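Local atomic coordinates of uronate dehydrogenase (Agrobacterium tumefaciens, PDB entry 3RFX), a protein that catalyses the NAD-dependent oxidation of uronic acids such as galacturonate and glucuronate to the corresponding aldarolactones, using a Rossmann-fold nucleotide-binding domain. Residues S217-G220 against F221-W224. The protein carries 1 engineered substitution. Residues are numbered along the deposited sequence; the frame is centred on the assembly and turned at random.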
loop_
_atom_site.group_PDB
_atom_site.type_symbol
_atom_site.label_atom_id
_atom_site.label_comp_id
_atom_site.label_asym_id
_atom_site.label_seq_id
_atom_site.Cartn_x
_atom_site.Cartn_y
_atom_site.Cartn_z
ATOM N N SER A 217 9.980 11.474 4.581
ATOM C CA SER A 217 10.195 11.657 3.139
ATOM C C SER A 217 9.080 12.468 2.464
ATOM O O SER A 217 9.327 13.159 1.470
ATOM C CB SER A 217 10.387 10.318 2.423
ATOM O OG SER A 217 9.213 9.536 2.497
ATOM N N HIS A 218 7.861 12.385 2.993
ATOM C CA HIS A 218 6.725 13.073 2.364
ATOM C C HIS A 218 6.761 14.589 2.580
ATOM O O HIS A 218 6.036 15.349 1.921
ATOM C CB HIS A 218 5.395 12.466 2.821
ATOM C CG HIS A 218 5.137 11.106 2.247
ATOM N ND1 HIS A 218 4.318 10.898 1.160
ATOM C CD2 HIS A 218 5.621 9.889 2.589
ATOM C CE1 HIS A 218 4.292 9.610 0.867
ATOM N NE2 HIS A 218 5.077 8.976 1.720
ATOM N N LEU A 219 7.632 15.014 3.485
ATOM C CA LEU A 219 7.850 16.421 3.778
ATOM C C LEU A 219 8.904 17.006 2.835
ATOM O O LEU A 219 9.337 18.144 3.007
ATOM C CB LEU A 219 8.320 16.562 5.233
ATOM C CG LEU A 219 8.262 17.931 5.899
ATOM C CD1 LEU A 219 6.803 18.315 6.156
ATOM C CD2 LEU A 219 9.043 17.904 7.205
ATOM N N GLY A 220 9.317 16.227 1.838
ATOM C CA GLY A 220 10.380 16.642 0.940
ATOM C C GLY A 220 10.210 18.050 0.390
ATOM O O GLY A 220 11.183 18.795 0.267
ATOM N N PHE A 221 8.976 18.424 0.067
ATOM C CA PHE A 221 8.713 19.750 -0.519
ATOM C C PHE A 221 9.285 20.907 0.330
ATOM O O PHE A 221 9.579 21.986 -0.187
ATOM C CB PHE A 221 7.203 19.952 -0.728
ATOM C CG PHE A 221 6.451 20.267 0.542
ATOM C CD1 PHE A 221 6.239 21.581 0.929
ATOM C CD2 PHE A 221 5.956 19.251 1.346
ATOM C CE1 PHE A 221 5.558 21.881 2.095
ATOM C CE2 PHE A 221 5.272 19.540 2.510
ATOM C CZ PHE A 221 5.072 20.861 2.891
ATOM N N LEU A 222 9.445 20.680 1.633
ATOM C CA LEU A 222 9.878 21.741 2.540
ATOM C C LEU A 222 11.375 22.044 2.412
ATOM O O LEU A 222 11.836 23.137 2.760
ATOM C CB LEU A 222 9.527 21.370 3.991
ATOM C CG LEU A 222 9.640 22.467 5.046
ATOM C CD1 LEU A 222 8.586 23.548 4.787
ATOM C CD2 LEU A 222 9.495 21.894 6.463
ATOM N N GLY A 223 12.132 21.073 1.917
ATOM C CA GLY A 223 13.553 21.246 1.679
ATOM C C GLY A 223 14.393 21.239 2.949
ATOM O O GLY A 223 15.517 21.723 2.950
ATOM N N TRP A 224 13.844 20.691 4.027
ATOM C CA TRP A 224 14.575 20.589 5.292
ATOM C C TRP A 224 15.185 19.208 5.463
ATOM O O TRP A 224 14.469 18.204 5.485
ATOM C CB TRP A 224 13.662 20.904 6.485
ATOM C CG TRP A 224 14.306 20.609 7.822
ATOM C CD1 TRP A 224 15.308 21.318 8.428
ATOM C CD2 TRP A 224 14.000 19.513 8.700
ATOM N NE1 TRP A 224 15.643 20.729 9.631
ATOM C CE2 TRP A 224 14.851 19.626 9.823
ATOM C CE3 TRP A 224 13.092 18.449 8.644
ATOM C CZ2 TRP A 224 14.819 18.716 10.880
ATOM C CZ3 TRP A 224 13.058 17.541 9.701
ATOM C CH2 TRP A 224 13.917 17.688 10.807
HETATM O O HOH W 1 6.994 16.256 -0.500
HETATM O O HOH W 2 11.884 18.507 4.121
#
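L219 and L222 meet through both backbone and side chain on successive turns of a short 3-10 helix, which lies between strand 202-205 and helix 234-238 of this Rossmann-fold dehydrogenase. The i to i+3 pattern is the evidence for the helix type: L222 N donates to L219 O (2.9 Å, N-H...O 164°), and G223 N to G220 O at 3.0 Å. G223 then has a positive phi, 74°, where the chain leaves the helix toward W224.

Two waters bridge backbone groups. Water 1 donates to H218 O and accepts from F221 N, joining a carbonyl and an amide that lack a direct bond to each other. Water 2 accepts from W224 N and lies 2.8 Å from L219 O, the same oxygen that receives L222 N.

Apolar contacts are grouped around L219. Its side chain and that of L222 run side by side in the same direction, both with CG anti to the backbone N, and their CD2 methyls approach to 4.1 Å. L219 CD2 also comes obliquely to the W224 ring, 4.3 Å from CE3. L222 and W224 pack on L188 and A191 of helix 182-194, and W224 NE1 is hydrogen-bonded to S187 OG. F221, by contrast, packs on Q120 of a second subunit. Its chi1 of 77° sets CG between the backbone N and the carbonyl carbon, which turns the ring back alongside the preceding residues. There CE2 lies 4.1 Å from L219 CD1, and H218 O sits at the ring edge, in the ring plane, 3.9 Å from F221 CD2.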